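Local coordinates for protein Sso-CP2 metallo-carboxypetidase (Sulfolobus solfataricus, PDB 4MMO) that is an M20-family metallo-carboxypeptidase that binds zinc and probably cleaves residues from the C-terminal ends of peptides, at residues His118-Lys122 against Asn123-Val127; Thr354-Lys357 against Ala358-Ser362. All coordinates share one frame; numbering follows the deposited sequence.

Interaction 1 (His118-Lys122 against Asn123-Val127); sequences HLLDK and NELNV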
ATOM      1  N   HIS A 118      14.056 -13.821 -46.204  1.00 46.55           N
ATOM      2  CA  HIS A 118      14.037 -13.233 -47.532  1.00 51.50           C
ATOM      3  C   HIS A 118      15.445 -13.188 -48.115  1.00 45.12           C
ATOM      4  O   HIS A 118      15.665 -13.601 -49.254  1.00 45.22           O
ATOM      5  CB  HIS A 118      13.419 -11.835 -47.485  1.00 37.86           C
ATOM      6  CG  HIS A 118      11.962 -11.839 -47.138  1.00 59.59           C
ATOM      7  ND1 HIS A 118      11.232 -10.680 -46.971  1.00 64.13           N
ATOM      8  CD2 HIS A 118      11.099 -12.859 -46.929  1.00 69.81           C
ATOM      9  CE1 HIS A 118       9.985 -10.990 -46.671  1.00 72.17           C
ATOM     10  NE2 HIS A 118       9.875 -12.306 -46.638  1.00 73.29           N
ATOM     11  N   LEU A 119      16.402 -12.715 -47.324  1.00 49.15           N
ATOM     12  CA  LEU A 119      17.781 -12.633 -47.781  1.00 48.51           C
ATOM     13  C   LEU A 119      18.350 -14.019 -48.081  1.00 46.28           C
ATOM     14  O   LEU A 119      19.064 -14.194 -49.064  1.00 43.17           O
ATOM     15  CB  LEU A 119      18.650 -11.908 -46.752  1.00 39.12           C
ATOM     16  CG  LEU A 119      18.310 -10.435 -46.504  1.00 48.28           C
ATOM     17  CD1 LEU A 119      19.311  -9.814 -45.541  1.00 43.29           C
ATOM     18  CD2 LEU A 119      18.270  -9.637 -47.801  1.00 53.91           C
ATOM     19  N   LEU A 120      18.030 -14.998 -47.241  1.00 36.62           N
ATOM     20  CA  LEU A 120      18.462 -16.374 -47.476  1.00 41.13           C
ATOM     21  C   LEU A 120      17.881 -16.913 -48.781  1.00 54.16           C
ATOM     22  O   LEU A 120      18.574 -17.576 -49.554  1.00 60.24           O
ATOM     23  CB  LEU A 120      18.034 -17.283 -46.320  1.00 54.68           C
ATOM     24  CG  LEU A 120      18.887 -17.281 -45.049  1.00 49.21           C
ATOM     25  CD1 LEU A 120      18.225 -18.127 -43.971  1.00 51.13           C
ATOM     26  CD2 LEU A 120      20.288 -17.792 -45.333  1.00 50.98           C
ATOM     27  N   ASP A 121      16.603 -16.627 -49.017  1.00 50.82           N
ATOM     28  CA  ASP A 121      15.911 -17.114 -50.205  1.00 62.01           C
ATOM     29  C   ASP A 121      16.499 -16.542 -51.496  1.00 74.96           C
ATOM     30  O   ASP A 121      16.259 -17.076 -52.580  1.00 78.98           O
ATOM     31  CB  ASP A 121      14.418 -16.774 -50.131  1.00 53.37           C
ATOM     32  CG  ASP A 121      13.669 -17.619 -49.107  1.00 69.22           C
ATOM     33  OD1 ASP A 121      14.225 -18.630 -48.626  1.00 59.20           O
ATOM     34  OD2 ASP A 121      12.509 -17.272 -48.796  1.00 52.48           O
ATOM     35  N   LYS A 122      17.261 -15.458 -51.375  1.00 67.84           N
ATOM     36  CA  LYS A 122      17.868 -14.806 -52.532  1.00 64.25           C
ATOM     37  C   LYS A 122      19.389 -14.940 -52.527  1.00 63.50           C
ATOM     38  O   LYS A 122      20.070 -14.361 -53.373  1.00 72.68           O
ATOM     39  CB  LYS A 122      17.502 -13.320 -52.554  1.00 60.09           C
ATOM     40  CG  LYS A 122      16.013 -13.028 -52.534  1.00 67.30           C
ATOM     41  CD  LYS A 122      15.768 -11.526 -52.628  1.00 85.43           C
ATOM     42  CE  LYS A 122      14.412 -11.122 -52.071  1.00104.07           C
ATOM     43  NZ  LYS A 122      14.546 -10.182 -50.920  1.00106.06           N
ATOM     44  N   ASN A 123      19.918 -15.705 -51.576  1.00 57.94           N
ATOM     45  CA  ASN A 123      21.362 -15.815 -51.393  1.00 69.93           C
ATOM     46  C   ASN A 123      22.023 -14.441 -51.257  1.00 60.41           C
ATOM     47  O   ASN A 123      23.078 -14.184 -51.838  1.00 69.18           O
ATOM     48  CB  ASN A 123      21.995 -16.616 -52.537  1.00 85.36           C
ATOM     49  CG  ASN A 123      21.858 -18.115 -52.343  1.00105.90           C
ATOM     50  OD1 ASN A 123      22.785 -18.779 -51.877  1.00113.82           O
ATOM     51  ND2 ASN A 123      20.697 -18.655 -52.694  1.00110.53           N
ATOM     52  N   GLU A 124      21.390 -13.568 -50.477  1.00 51.86           N
ATOM     53  CA  GLU A 124      21.875 -12.203 -50.275  1.00 50.37           C
ATOM     54  C   GLU A 124      22.335 -11.937 -48.838  1.00 54.64           C
ATOM     55  O   GLU A 124      22.681 -10.806 -48.499  1.00 58.69           O
ATOM     56  CB  GLU A 124      20.786 -11.194 -50.657  1.00 62.63           C
ATOM     57  CG  GLU A 124      20.414 -11.214 -52.131  1.00 79.05           C
ATOM     58  CD  GLU A 124      19.390 -10.152 -52.498  1.00 87.04           C
ATOM     59  OE1 GLU A 124      18.708  -9.634 -51.589  1.00 82.13           O
ATOM     60  OE2 GLU A 124      19.268  -9.835 -53.699  1.00105.78           O
ATOM     61  N   LEU A 125      22.337 -12.969 -47.994  1.00 55.15           N
ATOM     62  CA  LEU A 125      22.778 -12.809 -46.609  1.00 43.03           C
ATOM     63  C   LEU A 125      24.297 -12.917 -46.508  1.00 39.85           C
ATOM     64  O   LEU A 125      24.875 -13.974 -46.768  1.00 41.56           O
ATOM     65  CB  LEU A 125      22.115 -13.846 -45.695  1.00 50.92           C
ATOM     66  CG  LEU A 125      22.427 -13.695 -44.200  1.00 44.38           C
ATOM     67  CD1 LEU A 125      21.876 -12.386 -43.656  1.00 39.86           C
ATOM     68  CD2 LEU A 125      21.885 -14.873 -43.401  1.00 47.93           C
ATOM     69  N   ASN A 126      24.934 -11.818 -46.117  1.00 39.83           N
ATOM     70  CA  ASN A 126      26.390 -11.744 -46.071  1.00 42.34           C
ATOM     71  C   ASN A 126      26.897 -11.407 -44.677  1.00 42.07           C
ATOM     72  O   ASN A 126      27.928 -10.749 -44.506  1.00 41.13           O
ATOM     73  CB  ASN A 126      26.892 -10.723 -47.093  1.00 35.60           C
ATOM     74  CG  ASN A 126      26.594 -11.142 -48.517  1.00 37.54           C
ATOM     75  OD1 ASN A 126      27.219 -12.059 -49.046  1.00 52.64           O
ATOM     76  ND2 ASN A 126      25.634 -10.475 -49.142  1.00 44.21           N
ATOM     77  N   VAL A 127      26.151 -11.870 -43.682  1.00 37.18           N
ATOM     78  CA  VAL A 127      26.550 -11.759 -42.289  1.00 34.62           C
ATOM     79  C   VAL A 127      26.018 -12.979 -41.549  1.00 43.22           C
ATOM     80  O   VAL A 127      24.863 -13.363 -41.720  1.00 34.46           O
ATOM     81  CB  VAL A 127      26.014 -10.452 -41.648  1.00 37.10           C
ATOM     82  CG1 VAL A 127      24.519 -10.314 -41.861  1.00 35.36           C
ATOM     83  CG2 VAL A 127      26.361 -10.381 -40.165  1.00 42.80           C
TER

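Interaction 2 (Thr354-Lys357 against Ala358-Ser362); sequences TVVK and AMIES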
ATOM      1  N   THR A 354      29.820   0.587 -36.707  1.00 23.59           N
ATOM      2  CA  THR A 354      29.216   0.275 -37.994  1.00 36.46           C
ATOM      3  C   THR A 354      27.785  -0.248 -37.841  1.00 41.07           C
ATOM      4  O   THR A 354      26.925   0.030 -38.683  1.00 33.90           O
ATOM      5  CB  THR A 354      30.054  -0.751 -38.768  1.00 45.04           C
ATOM      6  OG1 THR A 354      30.332  -1.871 -37.925  1.00 51.78           O
ATOM      7  CG2 THR A 354      31.368  -0.128 -39.221  1.00 48.81           C
ATOM      8  N   VAL A 355      27.520  -1.004 -36.776  1.00 39.69           N
ATOM      9  CA  VAL A 355      26.178  -1.547 -36.590  1.00 30.65           C
ATOM     10  C   VAL A 355      25.203  -0.391 -36.403  1.00 30.85           C
ATOM     11  O   VAL A 355      24.108  -0.401 -36.964  1.00 30.56           O
ATOM     12  CB  VAL A 355      26.084  -2.586 -35.424  1.00 30.86           C
ATOM     13  CG1 VAL A 355      26.330  -1.942 -34.062  1.00 23.85           C
ATOM     14  CG2 VAL A 355      24.725  -3.279 -35.446  1.00 31.19           C
ATOM     15  N   VAL A 356      25.616   0.631 -35.656  1.00 33.19           N
ATOM     16  CA  VAL A 356      24.761   1.801 -35.469  1.00 34.71           C
ATOM     17  C   VAL A 356      24.589   2.532 -36.794  1.00 45.44           C
ATOM     18  O   VAL A 356      23.475   2.904 -37.167  1.00 34.72           O
ATOM     19  CB  VAL A 356      25.319   2.763 -34.398  1.00 34.58           C
ATOM     20  CG1 VAL A 356      24.546   4.077 -34.388  1.00 35.75           C
ATOM     21  CG2 VAL A 356      25.252   2.117 -33.024  1.00 37.02           C
ATOM     22  N   LYS A 357      25.696   2.726 -37.503  1.00 45.50           N
ATOM     23  CA  LYS A 357      25.672   3.416 -38.787  1.00 39.33           C
ATOM     24  C   LYS A 357      24.740   2.707 -39.754  1.00 35.09           C
ATOM     25  O   LYS A 357      23.868   3.334 -40.349  1.00 33.13           O
ATOM     26  CB  LYS A 357      27.084   3.497 -39.377  1.00 43.72           C
ATOM     27  CG  LYS A 357      27.935   4.610 -38.785  1.00 44.94           C
ATOM     28  CD  LYS A 357      29.403   4.448 -39.154  1.00 63.47           C
ATOM     29  CE  LYS A 357      30.156   5.766 -39.050  1.00 68.82           C
ATOM     30  NZ  LYS A 357      31.610   5.600 -39.326  1.00 82.52           N
ATOM     31  N   ALA A 358      24.923   1.396 -39.899  1.00 31.89           N
ATOM     32  CA  ALA A 358      24.065   0.591 -40.767  1.00 35.93           C
ATOM     33  C   ALA A 358      22.596   0.739 -40.378  1.00 36.92           C
ATOM     34  O   ALA A 358      21.707   0.720 -41.228  1.00 39.69           O
ATOM     35  CB  ALA A 358      24.480  -0.868 -40.705  1.00 32.30           C
ATOM     36  N   MET A 359      22.348   0.901 -39.085  1.00 36.81           N
ATOM     37  CA  MET A 359      20.989   1.015 -38.576  1.00 45.87           C
ATOM     38  C   MET A 359      20.383   2.389 -38.904  1.00 42.12           C
ATOM     39  O   MET A 359      19.239   2.484 -39.343  1.00 31.18           O
ATOM     40  CB  MET A 359      21.000   0.774 -37.066  1.00 36.52           C
ATOM     41  CG  MET A 359      19.673   0.377 -36.481  1.00 58.49           C
ATOM     42  SD  MET A 359      19.034  -1.222 -37.041  1.00 41.92           S
ATOM     43  CE  MET A 359      20.083  -2.363 -36.150  1.00 61.48           C
ATOM     44  N   ILE A 360      21.157   3.448 -38.697  1.00 38.94           N
ATOM     45  CA  ILE A 360      20.720   4.800 -39.048  1.00 39.39           C
ATOM     46  C   ILE A 360      20.409   4.939 -40.541  1.00 39.71           C
ATOM     47  O   ILE A 360      19.393   5.518 -40.922  1.00 38.94           O
ATOM     48  CB  ILE A 360      21.782   5.850 -38.652  1.00 50.53           C
ATOM     49  CG1 ILE A 360      21.821   5.991 -37.129  1.00 30.01           C
ATOM     50  CG2 ILE A 360      21.483   7.215 -39.303  1.00 40.83           C
ATOM     51  CD1 ILE A 360      22.909   6.913 -36.605  1.00 32.41           C
ATOM     52  N   GLU A 361      21.285   4.412 -41.385  1.00 35.46           N
ATOM     53  CA  GLU A 361      21.145   4.594 -42.825  1.00 38.87           C
ATOM     54  C   GLU A 361      19.966   3.782 -43.366  1.00 29.68           C
ATOM     55  O   GLU A 361      19.190   4.271 -44.190  1.00 37.53           O
ATOM     56  CB  GLU A 361      22.450   4.222 -43.539  1.00 40.76           C
ATOM     57  CG  GLU A 361      22.429   4.437 -45.056  1.00 68.46           C
ATOM     58  CD  GLU A 361      23.726   4.019 -45.740  1.00 71.90           C
ATOM     59  OE1 GLU A 361      23.656   3.501 -46.876  1.00 54.55           O
ATOM     60  OE2 GLU A 361      24.815   4.203 -45.151  1.00 52.11           O
ATOM     61  N   SER A 362      19.823   2.548 -42.894  1.00 34.83           N
ATOM     62  CA  SER A 362      18.708   1.702 -43.316  1.00 35.24           C
ATOM     63  C   SER A 362      17.369   2.297 -42.889  1.00 37.43           C
ATOM     64  O   SER A 362      16.400   2.273 -43.650  1.00 39.17           O
ATOM     65  CB  SER A 362      18.853   0.285 -42.752  1.00 38.57           C
ATOM     66  OG  SER A 362      18.977   0.302 -41.342  1.00 36.48           O
TER

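Interaction 1 (His118-Lys122 against Asn123-Val127)
Leu119 and Leu120 offer their carbonyl oxygens to the amides of Glu124 and Asn123, a pair of bonds that makes a worked example of the Schellman motif, one common way to end a helix. Glu124 N reaches back to Leu119 O at 2.8 Å and almost straight (173° at the hydrogen), while Asn123 N meets Leu120 O at 3.1 Å from above the carbonyl plane. Asn123 is the C-prime residue, and its positive phi of 53° turns the chain out of helix 102-121. Leu119 O is gripped twice, since Lys122 N approaches it from the face opposite Glu124 N.

The tight part lies on the inner side. Leu125, its CG anti to the backbone N (chi1 -175°), sends one methyl to each of the last two helical leucines: its CD2 lies 3.8 Å from Leu120 CD2, the two side chains running side by side, and its CD1 meets Leu119 CD1 at 4.1 Å, the two side chains crossing at about a right angle. Ile58 of strand 53-58 touches both Leu120 and Leu125.

The solvent side is looser. Glu124 extends across Lys122, and its OE1 also borders Leu119 CD2, but Lys122 NZ stays beyond salt-bridge range of the carboxylate; Glu124 OE1 makes a long, weak ion pair with Lys432. A glycine in place of Glu124 would probably strip the cover from one side of Leu119 CD2, leave the Lys122 side chain less restrained and deprive Lys432 of this weak partner. The Lys122 stem carries the touch: its CB lies 3.6 Å from Glu124 CG, and its CD is 3.6 Å from the carboxylate oxygen Glu124 OE1.

Interaction 2 (Thr354-Lys357 against Ala358-Ser362)
The flat groups that meet between Thr354-Lys357 and Ala358-Ser362 are peptide planes, approached at their oxygen ends: each carbonyl oxygen from Thr354 to Lys357 takes the amide hydrogen four residues ahead, the defining pattern of the alpha helix. The donors differ in how they stand to these planes. Ile360 N sits nearly in line with the Val356 carbonyl, at 2.8 Å from Val356 O, and Glu361 N is likewise nearly in line with the Lys357 carbonyl, at a slightly longer reach. Ala358 N, 2.7 Å from Thr354 O, is tilted somewhat from the carbonyl plane, and Met359 N lies 31° out of the plane of the Val355 carbonyl. The bond from Met359 N to Val355 O is also the most bent of the four, with 137° at the hydrogen. Met359 CB lies 3.3 Å from both Val355 O and Val356 O.

Val356 and Ile360, one turn apart, make the one apolar side-chain contact between the two segments. With CG1 opposite its amide nitrogen (chi1 170°), Val356 leans one methyl forward along the helix; Ile360 CG1 lies beside its own backbone N, and the chain extended from there carries CD1 to 4.0 Å from Val356 CG1. Met359 instead bends away from the helix toward Ile161, Val396 and Phe430, and Val355 shares all three neighbours. This buried face thus seats the helix on strands 159-161 and 395-396 and against helix 417-433, with the Met359 side chain about 11 Å from that of the zinc ligand Glu163. At the last of the residues, Ser362 OG turns back along the helix, 2.8 Å from Ala358 O and 3.0 Å from Met359 O.

Followed from the N terminus, the chain first reaches interaction 1, where helix 102-121 ends and turns into the loop leading to strand 128-134 of the mixed sheet. Interaction 2 comes much later, in the first turns of helix 354-367, after strand 337-348 of the antiparallel sheet. Each joins adjoining segments, so neither closes a long loop, and the two lie in series without nesting or crossing. Their centres are 18 Å apart and their nearest atoms about 9 Å, without touching. Helix 417-433 is their common neighbour: it borders Leu119 through Leu431 and Val355 through Phe430, linking the two helices indirectly.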